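Local coordinates for protein endoglucanase (Clostridium thermocellum, PDB 2C4X) that binds beta-glucan chains and xyloglucan through its CBM44 module, and here pairs that module with a PKD domain from a cellulosomal enzyme, probably a cellulase, at residues Q8-I13 against A83-T88; D38-Y43 against T78-A83; D99-N104 against V247-W252; K130-E135 against W212-L217. The protein carries 1 engineered substitution. One frame throughout, in Å; residues are numbered along the deposited sequence.

The four contacts form two pairs, one in each domain of this C-terminal fragment. Contacts 1 and 2 lie in the PKD domain, their centres 9 Å apart. They share A83 and a calcium ion, and reach one sheet in which strands 69-79 and 84-93 are neighbours. Contacts 3 and 4, with centres 8 Å apart, meet at a second calcium in the CBM44 beta-sandwich, and both reach the sheet that holds strands 241-251 and 211-218. The two pairs sit 40 to 48 Å apart, centre to centre. Along the chain, contact 2 falls between the halves of contact 1, then contact 4 between those of contact 3. Each domain thus has its own calcium site tying loops to strands.

Contact 1 of 4, residues Q8-I13 against A83-T88; sequences QAPKAI and ASSSFT. With CA (calcium ion), chain B.
A water molecule joins A12 to S86, donating to S86 O at 2.9 Å and, at a longer 3.3 Å, to A12 O. Packing of A9, P10, A12 and I13 on A83, S85 and F87 makes up the rest. A83, S85 and F87 all direct their CB atoms at the 8-13 segment, which runs in nearly the same direction, 23° away. A12 returns the approach: its CB rests 3.5 Å from S85 O. At the calcium end, P10 CD lies 3.3 Å from A83 O. This is packing within the PKD domain, an immunoglobulin-like beta-sandwich: segment 8-13 leads into strand 15-17 and lies against 84-93, an outermost strand whose backbone bonds go to strand 69-79, while K11 bonds to I35. At the far end F87 CG, anti to its backbone N (chi1 -175°), sets the ring alongside I13, both side chains pointing the same way, and I13 CG1 lies over one face, 4.0 Å from the centroid and offset toward the rim, a CH-pi contact. F14 meets the F87 ring edge-to-face. Q8 O binds the calcium ion at 2.4 Å, together with N7, D36, D38, D79 and a water.

Contact 2 of 4, residues D38-Y43 against T78-A83; sequences DGTIAY and TDNQGA. With CA (calcium ion), chain B.
N80 reaches across to T40, and its side chain touches something at every step. CB lies 3.8 Å from T40 OG1, the two side chains crossing at about a right angle. CG sits between the backbone N and the carbonyl carbon (chi1 60°), and beyond it OD1 accepts from T40 N at 3.0 Å. That N-H points almost straight at the oxygen, 167°, though the nitrogen stands well above the amide plane. OD1 also accepts from a calcium-bound water, while ND2 donates to another water that in turn donates to D38 O. The backbone answers: N80 N donates to T40 O at 2.9 Å. Further along, T78 O takes A42 N at 2.7 Å and, weakly, Y43 N, a classic beta bulge where strands 41-47 and 69-79 pair antiparallel. T78 CB makes a CH-pi contact over one Y43 ring face, 4.0 Å from its centroid and offset toward the rim. D79 divides its carboxylate: the OD1 bond from Q81 N makes an Asx turn within the type I turn D79 to G82, A83 N grips the other face of OD1, and OD2 binds calcium at 2.4 Å. D38 OD1 binds the same ion, and D38 OD2 probably accepts from Q8 N. With N7, Q8, D36 and the water, these aspartates complete the calcium site at this end of the PKD beta-sandwich.

Contact 3 of 4, residues D99-N104 against V247-W252; sequences DNSKFN and VDAIDW. With CA (calcium ion), chain C; EDO (1,2-ethanediol), chain E.
D99 and D248 meet tip to tip at a calcium ion, their carboxylate planes 74° apart. D99 binds through OD2 at 2.5 Å, while D248 uses both oxygens; N104 O joins them at 2.4 Å, and E106, K133 and R136 fill the remaining positions. The ion probably offsets the repulsion between these crowded acidic oxygens. In the second shell, D99 OD1 is held twice by S101: OG donates to its syn lone pair at 2.6 Å, and the backbone N meets it from above the carboxylate plane, forming an Asx turn. N104 ND2 donates to S101 O, bracing the loop again, and D248 OD2 also accepts from F132 N. Farther from the metal, the loop pairs with the strand: F103 N donates to I250 O at 2.8 Å, with a weak return bond from I250 N to F103 O. K102 N donates to D251 OD1 from above its carboxylate plane. K102 CG, anti to the carbonyl carbon (chi1 -69°), sits over the W252 indole, 3.7 Å from the five-membered centroid; the chain then bends at chi2 and chi4, and NZ bonds to W252 O at 3.2 Å. F103 CE2 meets W252 CH2 at 3.5 Å, rim to rim. The loop 99-104 thus lies against strand 241-251, which also bonds through its backbone to L138 in strand 137-145 and to R169 and T167 in strand 165-172; F103 and W252 both reach M231 of strand 229-238 in the other sheet.

Contact 4 of 4, residues K130-E135 against W212-L217; sequences KAFKGE and WNEITL. With CA (calcium ion), chain C.
In the CBM44 beta-sandwich, the calcium-binding loop that holds F132 packs onto W212 of strand 211-218, an outermost strand of its five-stranded sheet. F132 sets its ring edge against the indole face, a T-shaped pair with planes at 69° and with the phenyl centroid 5.4 Å from that of the five-membered ring. F132 CB stands over the centre of the six-membered ring, 3.8 Å from the centroid and only 2° off the normal, a CH-pi contact; CD1 reaches W212 CG over the same indole. W212 CZ2 also comes close to the loop backbone, 3.3 Å from A131 C and 3.4 Å from F132 N. The next residue, K133, binds the calcium ion through its carbonyl O at 2.4 Å. The loop that carries F132 thus also carries a calcium ligand, and the aromatic pair joins that loop to strand 211-218. Strand 165-172 supplies R169, which touches the F132 side chain and forms a salt bridge with E214 OE2. That same oxygen lies 3.9 Å from F132 CZ, with the carboxylate plane 79° from the phenyl ring.

Contact 1 of 4, residues Q8-I13 against A83-T88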
loop_
_atom_site.group_PDB
_atom_site.type_symbol
_atom_site.label_atom_id
_atom_site.label_comp_id
_atom_site.label_asym_id
_atom_site.label_seq_id
_atom_site.Cartn_x
_atom_site.Cartn_y
_atom_site.Cartn_z
ATOM N N GLN A 8 -3.107 37.485 22.140
ATOM C CA GLN A 8 -2.466 36.238 21.712
ATOM C C GLN A 8 -3.368 35.481 20.748
ATOM O O GLN A 8 -4.583 35.341 20.997
ATOM C CB GLN A 8 -2.134 35.342 22.906
ATOM C CG GLN A 8 -1.114 35.928 23.845
ATOM C CD GLN A 8 -0.955 35.120 25.118
ATOM O OE1 GLN A 8 -1.099 33.896 25.130
ATOM N NE2 GLN A 8 -0.656 35.806 26.196
ATOM N N ALA A 9 -2.776 34.998 19.655
ATOM C CA ALA A 9 -3.501 34.165 18.696
ATOM C C ALA A 9 -3.809 32.805 19.329
ATOM O O ALA A 9 -3.018 32.299 20.113
ATOM C CB ALA A 9 -2.707 33.999 17.400
ATOM N N PRO A 10 -4.980 32.227 19.010
ATOM C CA PRO A 10 -5.353 30.962 19.628
ATOM C C PRO A 10 -4.449 29.827 19.129
ATOM O O PRO A 10 -3.719 30.001 18.147
ATOM C CB PRO A 10 -6.803 30.743 19.173
ATOM C CG PRO A 10 -6.969 31.595 17.942
ATOM C CD PRO A 10 -6.003 32.737 18.072
ATOM N N LYS A 11 -4.484 28.689 19.803
ATOM C CA LYS A 11 -3.724 27.528 19.335
ATOM C C LYS A 11 -4.650 26.532 18.645
ATOM O O LYS A 11 -5.688 26.159 19.191
ATOM C CB LYS A 11 -2.905 26.919 20.470
ATOM C CG LYS A 11 -1.785 27.900 20.917
ATOM C CD LYS A 11 -0.682 27.299 21.791
ATOM C CE LYS A 11 0.314 26.439 20.972
ATOM N NZ LYS A 11 0.879 27.066 19.710
ATOM N N ALA A 12 -4.286 26.171 17.418
ATOM C CA ALA A 12 -5.083 25.311 16.564
ATOM C C ALA A 12 -4.456 23.918 16.505
ATOM O O ALA A 12 -3.249 23.754 16.269
ATOM C CB ALA A 12 -5.194 25.904 15.166
ATOM N N ILE A 13 -5.279 22.910 16.737
ATOM C CA ILE A 13 -4.819 21.523 16.664
ATOM C C ILE A 13 -6.050 20.648 16.490
ATOM O O ILE A 13 -7.137 20.989 16.963
ATOM C CB ILE A 13 -4.026 21.089 17.938
ATOM C CG1 ILE A 13 -3.302 19.749 17.693
ATOM C CG2 ILE A 13 -4.959 21.020 19.152
ATOM C CD1 ILE A 13 -2.239 19.385 18.719
ATOM N N ALA A 83 -8.110 37.112 15.755
ATOM C CA ALA A 83 -6.810 36.495 15.490
ATOM C C ALA A 83 -6.969 34.994 15.250
ATOM O O ALA A 83 -7.847 34.346 15.830
ATOM C CB ALA A 83 -5.817 36.755 16.643
ATOM N N SER A 84 -6.118 34.446 14.392
ATOM C CA SER A 84 -6.251 33.048 14.021
ATOM C C SER A 84 -4.923 32.301 13.926
ATOM O O SER A 84 -3.861 32.912 13.777
ATOM C CB SER A 84 -7.052 32.915 12.726
ATOM O OG SER A 84 -6.403 33.593 11.677
ATOM N N SER A 85 -5.017 30.973 14.038
ATOM C CA SER A 85 -3.913 30.047 13.825
ATOM C C SER A 85 -4.415 28.914 12.962
ATOM O O SER A 85 -5.609 28.616 12.953
ATOM C CB SER A 85 -3.457 29.443 15.159
ATOM O OG SER A 85 -3.171 30.485 16.066
ATOM N N SER A 86 -3.496 28.256 12.268
ATOM C CA SER A 86 -3.846 27.100 11.464
ATOM C C SER A 86 -3.003 25.879 11.815
ATOM O O SER A 86 -1.845 26.009 12.250
ATOM C CB SER A 86 -3.737 27.431 9.969
ATOM O OG SER A 86 -2.399 27.398 9.517
ATOM N N PHE A 87 -3.603 24.706 11.619
ATOM C CA PHE A 87 -2.962 23.407 11.815
ATOM C C PHE A 87 -3.397 22.553 10.629
ATOM O O PHE A 87 -4.596 22.468 10.332
ATOM C CB PHE A 87 -3.449 22.770 13.129
ATOM C CG PHE A 87 -2.749 21.468 13.503
ATOM C CD1 PHE A 87 -3.301 20.228 13.146
ATOM C CD2 PHE A 87 -1.578 21.479 14.260
ATOM C CE1 PHE A 87 -2.663 19.028 13.516
ATOM C CE2 PHE A 87 -0.954 20.285 14.641
ATOM C CZ PHE A 87 -1.498 19.063 14.265
ATOM N N THR A 88 -2.436 21.937 9.953
ATOM C CA THR A 88 -2.714 21.101 8.783
ATOM C C THR A 88 -2.204 19.686 9.023
ATOM O O THR A 88 -1.071 19.491 9.475
ATOM C CB THR A 88 -2.066 21.697 7.486
ATOM O OG1 THR A 88 -2.586 23.013 7.265
ATOM C CG2 THR A 88 -2.362 20.846 6.257
HETATM CA CA CA B . -6.791 35.579 21.917
HETATM O O HOH W 1 -1.588 26.335 15.166
HETATM O O HOH W 2 -8.796 36.857 22.355
#

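Contact 2 of 4, residues D38-Y43 against T78-A83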
loop_
_atom_site.group_PDB
_atom_site.type_symbol
_atom_site.label_atom_id
_atom_site.label_comp_id
_atom_site.label_asym_id
_atom_site.label_seq_id
_atom_site.Cartn_x
_atom_site.Cartn_y
_atom_site.Cartn_z
ATOM N N ASP A 38 -6.030 33.776 26.095
ATOM C CA ASP A 38 -6.430 35.056 26.684
ATOM C C ASP A 38 -7.837 35.492 26.253
ATOM O O ASP A 38 -8.204 36.664 26.377
ATOM C CB ASP A 38 -5.392 36.149 26.370
ATOM C CG ASP A 38 -5.269 36.438 24.871
ATOM O OD1 ASP A 38 -5.844 35.680 24.067
ATOM O OD2 ASP A 38 -4.588 37.415 24.489
ATOM N N GLY A 39 -8.625 34.544 25.757
ATOM C CA GLY A 39 -9.978 34.837 25.298
ATOM C C GLY A 39 -10.708 33.541 25.054
ATOM O O GLY A 39 -10.521 32.575 25.796
ATOM N N THR A 40 -11.539 33.523 24.015
ATOM C CA THR A 40 -12.276 32.327 23.629
ATOM C C THR A 40 -12.191 32.115 22.117
ATOM O O THR A 40 -11.943 33.055 21.364
ATOM C CB THR A 40 -13.767 32.404 24.057
ATOM O OG1 THR A 40 -14.367 33.576 23.496
ATOM C CG2 THR A 40 -13.903 32.470 25.588
ATOM N N ILE A 41 -12.386 30.878 21.673
ATOM C CA ILE A 41 -12.432 30.594 20.244
ATOM C C ILE A 41 -13.837 30.891 19.740
ATOM O O ILE A 41 -14.818 30.408 20.315
ATOM C CB ILE A 41 -12.032 29.136 19.930
ATOM C CG1 ILE A 41 -10.547 28.924 20.231
ATOM C CG2 ILE A 41 -12.365 28.780 18.451
ATOM C CD1 ILE A 41 -10.147 27.469 20.340
ATOM N N ALA A 42 -13.933 31.712 18.696
ATOM C CA ALA A 42 -15.221 32.064 18.095
ATOM C C ALA A 42 -15.686 31.016 17.085
ATOM O O ALA A 42 -16.866 30.661 17.051
ATOM C CB ALA A 42 -15.160 33.439 17.451
ATOM N N TYR A 43 -14.769 30.517 16.258
ATOM C CA TYR A 43 -15.149 29.513 15.278
ATOM C C TYR A 43 -13.977 28.682 14.745
ATOM O O TYR A 43 -12.795 29.005 14.954
ATOM C CB TYR A 43 -16.019 30.107 14.146
ATOM C CG TYR A 43 -15.446 31.332 13.485
ATOM C CD1 TYR A 43 -14.539 31.210 12.435
ATOM C CD2 TYR A 43 -15.806 32.613 13.909
ATOM C CE1 TYR A 43 -14.002 32.335 11.812
ATOM C CE2 TYR A 43 -15.271 33.744 13.308
ATOM C CZ TYR A 43 -14.371 33.596 12.250
ATOM O OH TYR A 43 -13.825 34.697 11.626
ATOM N N THR A 78 -10.260 30.756 15.047
ATOM C CA THR A 78 -10.297 32.200 15.193
ATOM C C THR A 78 -10.871 32.548 16.553
ATOM O O THR A 78 -11.893 31.994 16.956
ATOM C CB THR A 78 -11.128 32.854 14.055
ATOM O OG1 THR A 78 -10.634 32.382 12.795
ATOM C CG2 THR A 78 -11.066 34.385 14.091
ATOM N N ASP A 79 -10.194 33.452 17.259
ATOM C CA ASP A 79 -10.634 33.872 18.589
ATOM C C ASP A 79 -11.655 35.026 18.554
ATOM O O ASP A 79 -12.023 35.516 17.470
ATOM C CB ASP A 79 -9.433 34.165 19.510
ATOM C CG ASP A 79 -8.683 35.434 19.140
ATOM O OD1 ASP A 79 -9.228 36.292 18.431
ATOM O OD2 ASP A 79 -7.533 35.595 19.593
ATOM N N ASN A 80 -12.112 35.433 19.740
ATOM C CA ASN A 80 -13.107 36.505 19.912
ATOM C C ASN A 80 -12.670 37.894 19.411
ATOM O O ASN A 80 -13.499 38.787 19.236
ATOM C CB ASN A 80 -13.547 36.593 21.385
ATOM C CG ASN A 80 -12.384 36.889 22.338
ATOM O OD1 ASN A 80 -11.458 36.095 22.474
ATOM N ND2 ASN A 80 -12.442 38.038 23.005
ATOM N N GLN A 81 -11.372 38.061 19.175
ATOM C CA GLN A 81 -10.822 39.309 18.677
ATOM C C GLN A 81 -10.353 39.242 17.213
ATOM O O GLN A 81 -9.742 40.185 16.713
ATOM C CB GLN A 81 -9.695 39.764 19.595
ATOM C CG GLN A 81 -10.207 40.403 20.886
ATOM C CD GLN A 81 -9.106 40.666 21.882
ATOM O OE1 GLN A 81 -8.717 41.809 22.086
ATOM N NE2 GLN A 81 -8.591 39.608 22.509
ATOM N N GLY A 82 -10.638 38.129 16.540
ATOM C CA GLY A 82 -10.316 37.969 15.121
ATOM C C GLY A 82 -8.919 37.480 14.759
ATOM O O GLY A 82 -8.573 37.439 13.575
ATOM N N ALA A 83 -8.110 37.112 15.755
ATOM C CA ALA A 83 -6.810 36.495 15.490
ATOM C C ALA A 83 -6.969 34.994 15.250
ATOM O O ALA A 83 -7.847 34.346 15.830
ATOM C CB ALA A 83 -5.817 36.755 16.643
HETATM CA CA CA B . -6.791 35.579 21.917
HETATM O O HOH W 3 -6.597 39.611 24.225
HETATM O O HOH W 4 -10.346 38.428 25.126
HETATM O O HOH W 2 -8.796 36.857 22.355
#

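Contact 3 of 4, residues D99-N104 against V247-W252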
loop_
_atom_site.group_PDB
_atom_site.type_symbol
_atom_site.label_atom_id
_atom_site.label_comp_id
_atom_site.label_asym_id
_atom_site.label_seq_id
_atom_site.Cartn_x
_atom_site.Cartn_y
_atom_site.Cartn_z
ATOM N N ASP A 99 -10.610 -2.737 -6.087
ATOM C CA ASP A 99 -9.156 -2.742 -6.011
ATOM C C ASP A 99 -8.634 -2.094 -7.287
ATOM O O ASP A 99 -8.732 -2.674 -8.370
ATOM C CB ASP A 99 -8.663 -4.188 -5.890
ATOM C CG ASP A 99 -7.153 -4.304 -5.705
ATOM O OD1 ASP A 99 -6.420 -3.295 -5.777
ATOM O OD2 ASP A 99 -6.697 -5.446 -5.488
ATOM N N ASN A 100 -8.109 -0.878 -7.151
ATOM C CA ASN A 100 -7.580 -0.119 -8.284
ATOM C C ASN A 100 -6.060 -0.274 -8.459
ATOM O O ASN A 100 -5.422 0.528 -9.148
ATOM C CB ASN A 100 -7.967 1.366 -8.166
ATOM C CG ASN A 100 -9.474 1.588 -8.204
ATOM O OD1 ASN A 100 -10.024 2.377 -7.418
ATOM N ND2 ASN A 100 -10.155 0.895 -9.122
ATOM N N SER A 101 -5.490 -1.306 -7.839
ATOM C CA SER A 101 -4.060 -1.604 -7.963
ATOM C C SER A 101 -3.670 -1.866 -9.411
ATOM O O SER A 101 -4.500 -2.300 -10.220
ATOM C CB SER A 101 -3.692 -2.829 -7.128
ATOM O OG SER A 101 -3.878 -2.574 -5.749
ATOM N N LYS A 102 -2.406 -1.600 -9.726
ATOM C CA LYS A 102 -1.827 -1.948 -11.026
ATOM C C LYS A 102 -2.069 -3.425 -11.346
ATOM O O LYS A 102 -2.443 -3.767 -12.468
ATOM C CB LYS A 102 -0.324 -1.613 -11.060
ATOM C CG LYS A 102 -0.009 -0.105 -11.052
ATOM C CD LYS A 102 -0.390 0.554 -12.372
ATOM C CE LYS A 102 -0.037 2.027 -12.402
ATOM N NZ LYS A 102 -0.904 2.830 -11.496
ATOM N N PHE A 103 -1.851 -4.292 -10.360
ATOM C CA PHE A 103 -2.250 -5.697 -10.463
ATOM C C PHE A 103 -3.237 -6.029 -9.354
ATOM O O PHE A 103 -2.857 -6.244 -8.200
ATOM C CB PHE A 103 -1.034 -6.623 -10.479
ATOM C CG PHE A 103 -0.270 -6.569 -11.772
ATOM C CD1 PHE A 103 -0.690 -7.324 -12.872
ATOM C CD2 PHE A 103 0.838 -5.739 -11.905
ATOM C CE1 PHE A 103 -0.002 -7.269 -14.084
ATOM C CE2 PHE A 103 1.542 -5.678 -13.119
ATOM C CZ PHE A 103 1.112 -6.439 -14.209
ATOM N N ASN A 104 -4.515 -6.036 -9.727
ATOM C CA ASN A 104 -5.618 -6.132 -8.772
ATOM C C ASN A 104 -6.381 -7.448 -8.859
ATOM O O ASN A 104 -7.101 -7.823 -7.922
ATOM C CB ASN A 104 -6.571 -4.945 -8.955
ATOM C CG ASN A 104 -7.100 -4.827 -10.378
ATOM O OD1 ASN A 104 -7.885 -5.665 -10.836
ATOM N ND2 ASN A 104 -6.686 -3.774 -11.078
ATOM N N VAL A 247 -1.159 -13.716 -3.303
ATOM C CA VAL A 247 -0.555 -12.485 -3.815
ATOM C C VAL A 247 -1.651 -11.609 -4.399
ATOM O O VAL A 247 -2.478 -12.080 -5.177
ATOM C CB VAL A 247 0.499 -12.766 -4.924
ATOM C CG1 VAL A 247 1.123 -11.463 -5.418
ATOM C CG2 VAL A 247 1.582 -13.735 -4.427
ATOM N N ASP A 248 -1.652 -10.334 -4.028
ATOM C CA ASP A 248 -2.688 -9.418 -4.501
ATOM C C ASP A 248 -2.218 -7.992 -4.397
ATOM O O ASP A 248 -1.295 -7.695 -3.638
ATOM C CB ASP A 248 -3.989 -9.580 -3.693
ATOM C CG ASP A 248 -5.181 -8.893 -4.349
ATOM O OD1 ASP A 248 -5.139 -8.648 -5.576
ATOM O OD2 ASP A 248 -6.175 -8.590 -3.646
ATOM N N ALA A 249 -2.864 -7.126 -5.175
ATOM C CA ALA A 249 -2.748 -5.676 -5.037
ATOM C C ALA A 249 -1.307 -5.183 -5.157
ATOM O O ALA A 249 -0.848 -4.359 -4.351
ATOM C CB ALA A 249 -3.400 -5.199 -3.729
ATOM N N ILE A 250 -0.597 -5.699 -6.160
ATOM C CA ILE A 250 0.717 -5.159 -6.528
ATOM C C ILE A 250 0.485 -3.793 -7.168
ATOM O O ILE A 250 -0.308 -3.658 -8.110
ATOM C CB ILE A 250 1.500 -6.088 -7.479
ATOM C CG1 ILE A 250 1.606 -7.496 -6.879
ATOM C CG2 ILE A 250 2.892 -5.521 -7.751
ATOM C CD1 ILE A 250 2.097 -8.554 -7.863
ATOM N N ASP A 251 1.151 -2.778 -6.632
ATOM C CA ASP A 251 0.804 -1.402 -6.954
ATOM C C ASP A 251 2.014 -0.477 -6.993
ATOM O O ASP A 251 3.010 -0.699 -6.299
ATOM C CB ASP A 251 -0.214 -0.878 -5.932
ATOM C CG ASP A 251 -1.103 0.209 -6.497
ATOM O OD1 ASP A 251 -1.125 0.389 -7.737
ATOM O OD2 ASP A 251 -1.790 0.882 -5.698
ATOM N N TRP A 252 1.908 0.557 -7.822
ATOM C CA TRP A 252 2.901 1.626 -7.884
ATOM C C TRP A 252 2.257 2.862 -8.501
ATOM O O TRP A 252 1.132 2.794 -9.009
ATOM C CB TRP A 252 4.151 1.203 -8.673
ATOM C CG TRP A 252 3.877 0.837 -10.101
ATOM C CD1 TRP A 252 3.794 1.694 -11.171
ATOM C CD2 TRP A 252 3.641 -0.479 -10.621
ATOM N NE1 TRP A 252 3.519 0.986 -12.318
ATOM C CE2 TRP A 252 3.421 -0.347 -12.011
ATOM C CE3 TRP A 252 3.596 -1.760 -10.045
ATOM C CZ2 TRP A 252 3.157 -1.448 -12.838
ATOM C CZ3 TRP A 252 3.336 -2.856 -10.870
ATOM C CH2 TRP A 252 3.121 -2.688 -12.250
HETATM CA CA CA C . -7.564 -7.786 -5.579
HETATM C C1 EDO E . -5.334 -8.357 -14.617
HETATM O O1 EDO E . -5.707 -9.465 -13.778
HETATM C C2 EDO E . -4.359 -7.446 -13.882
HETATM O O2 EDO E . -4.852 -7.192 -12.568
HETATM O O HOH W 5 -2.969 2.332 -9.795
HETATM O O HOH W 6 -2.936 -0.611 -3.772
#

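Contact 4 of 4, residues K130-E135 against W212-L217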
loop_
_atom_site.group_PDB
_atom_site.type_symbol
_atom_site.label_atom_id
_atom_site.label_comp_id
_atom_site.label_asym_id
_atom_site.label_seq_id
_atom_site.Cartn_x
_atom_site.Cartn_y
_atom_site.Cartn_z
ATOM N N LYS A 130 -8.828 -15.822 -0.666
ATOM C CA LYS A 130 -8.198 -14.725 0.056
ATOM C C LYS A 130 -7.856 -13.610 -0.924
ATOM O O LYS A 130 -7.394 -13.869 -2.038
ATOM C CB LYS A 130 -6.909 -15.183 0.752
ATOM C CG LYS A 130 -7.097 -16.154 1.902
ATOM C CD LYS A 130 -5.787 -16.396 2.649
ATOM C CE LYS A 130 -5.857 -17.684 3.475
ATOM N NZ LYS A 130 -6.901 -17.640 4.545
ATOM N N ALA A 131 -8.080 -12.370 -0.503
ATOM C CA ALA A 131 -7.648 -11.203 -1.263
ATOM C C ALA A 131 -7.218 -10.126 -0.289
ATOM O O ALA A 131 -7.695 -10.094 0.854
ATOM C CB ALA A 131 -8.766 -10.701 -2.156
ATOM N N PHE A 132 -6.305 -9.261 -0.725
ATOM C CA PHE A 132 -5.882 -8.135 0.101
ATOM C C PHE A 132 -6.837 -6.957 -0.086
ATOM O O PHE A 132 -7.191 -6.274 0.877
ATOM C CB PHE A 132 -4.427 -7.719 -0.194
ATOM C CG PHE A 132 -3.973 -6.542 0.618
ATOM C CD1 PHE A 132 -3.620 -6.702 1.957
ATOM C CD2 PHE A 132 -3.939 -5.267 0.059
ATOM C CE1 PHE A 132 -3.226 -5.606 2.728
ATOM C CE2 PHE A 132 -3.555 -4.162 0.820
ATOM C CZ PHE A 132 -3.189 -4.333 2.157
ATOM N N LYS A 133 -7.234 -6.722 -1.333
ATOM C CA LYS A 133 -8.221 -5.706 -1.676
ATOM C C LYS A 133 -9.144 -6.256 -2.743
ATOM O O LYS A 133 -8.704 -6.993 -3.625
ATOM C CB LYS A 133 -7.553 -4.442 -2.208
ATOM C CG LYS A 133 -7.252 -3.394 -1.165
ATOM C CD LYS A 133 -7.012 -2.033 -1.816
ATOM C CE LYS A 133 -5.742 -2.018 -2.660
ATOM N NZ LYS A 133 -5.435 -0.629 -3.135
ATOM N N GLY A 134 -10.418 -5.888 -2.671
ATOM C CA GLY A 134 -11.399 -6.368 -3.626
ATOM C C GLY A 134 -11.775 -7.795 -3.298
ATOM O O GLY A 134 -11.583 -8.258 -2.166
ATOM N N GLU A 135 -12.292 -8.504 -4.292
ATOM C CA GLU A 135 -12.778 -9.853 -4.061
ATOM C C GLU A 135 -11.788 -10.936 -4.493
ATOM O O GLU A 135 -11.928 -12.092 -4.101
ATOM C CB GLU A 135 -14.139 -10.044 -4.732
ATOM C CG GLU A 135 -15.260 -9.191 -4.115
ATOM C CD GLU A 135 -16.467 -9.059 -5.025
ATOM O OE1 GLU A 135 -16.292 -9.126 -6.262
ATOM O OE2 GLU A 135 -17.594 -8.882 -4.509
ATOM N N TRP A 212 -1.124 -11.114 5.867
ATOM C CA TRP A 212 -0.672 -10.321 4.733
ATOM C C TRP A 212 0.591 -9.552 5.084
ATOM O O TRP A 212 0.665 -8.890 6.131
ATOM C CB TRP A 212 -1.772 -9.363 4.265
ATOM C CG TRP A 212 -2.890 -10.053 3.535
ATOM C CD1 TRP A 212 -4.143 -10.338 4.017
ATOM C CD2 TRP A 212 -2.858 -10.545 2.190
ATOM N NE1 TRP A 212 -4.887 -10.979 3.053
ATOM C CE2 TRP A 212 -4.124 -11.118 1.923
ATOM C CE3 TRP A 212 -1.881 -10.563 1.184
ATOM C CZ2 TRP A 212 -4.438 -11.697 0.691
ATOM C CZ3 TRP A 212 -2.196 -11.139 -0.041
ATOM C CH2 TRP A 212 -3.464 -11.699 -0.275
ATOM N N ASN A 213 1.586 -9.659 4.204
ATOM C CA ASN A 213 2.838 -8.934 4.337
ATOM C C ASN A 213 2.971 -7.922 3.214
ATOM O O ASN A 213 2.915 -8.279 2.031
ATOM C CB ASN A 213 4.035 -9.889 4.295
ATOM C CG ASN A 213 4.108 -10.786 5.508
ATOM O OD1 ASN A 213 4.905 -10.552 6.412
ATOM N ND2 ASN A 213 3.270 -11.813 5.542
ATOM N N GLU A 214 3.142 -6.664 3.595
ATOM C CA GLU A 214 3.340 -5.599 2.638
ATOM C C GLU A 214 4.841 -5.357 2.476
ATOM O O GLU A 214 5.519 -4.948 3.421
ATOM C CB GLU A 214 2.594 -4.340 3.091
ATOM C CG GLU A 214 2.521 -3.249 2.044
ATOM C CD GLU A 214 1.454 -2.219 2.352
ATOM O OE1 GLU A 214 1.830 -1.064 2.650
ATOM O OE2 GLU A 214 0.249 -2.564 2.298
ATOM N N ILE A 215 5.355 -5.653 1.285
ATOM C CA ILE A 215 6.787 -5.555 0.990
ATOM C C ILE A 215 6.994 -4.635 -0.213
ATOM O O ILE A 215 6.373 -4.823 -1.260
ATOM C CB ILE A 215 7.416 -6.956 0.713
ATOM C CG1 ILE A 215 7.136 -7.923 1.867
ATOM C CG2 ILE A 215 8.925 -6.845 0.478
ATOM C CD1 ILE A 215 7.337 -9.398 1.518
ATOM N N THR A 216 7.843 -3.623 -0.051
ATOM C CA THR A 216 8.149 -2.715 -1.157
ATOM C C THR A 216 9.469 -3.054 -1.846
ATOM O O THR A 216 10.351 -3.701 -1.265
ATOM C CB THR A 216 8.176 -1.229 -0.732
ATOM O OG1 THR A 216 9.262 -1.012 0.172
ATOM C CG2 THR A 216 6.856 -0.809 -0.077
ATOM N N LEU A 217 9.598 -2.584 -3.082
ATOM C CA LEU A 217 10.790 -2.813 -3.888
ATOM C C LEU A 217 10.974 -1.645 -4.853
ATOM O O LEU A 217 10.033 -1.262 -5.547
ATOM C CB LEU A 217 10.639 -4.127 -4.658
ATOM C CG LEU A 217 11.687 -4.455 -5.725
ATOM C CD1 LEU A 217 13.050 -4.664 -5.105
ATOM C CD2 LEU A 217 11.261 -5.662 -6.503
HETATM CA CA CA C . -7.564 -7.786 -5.579
#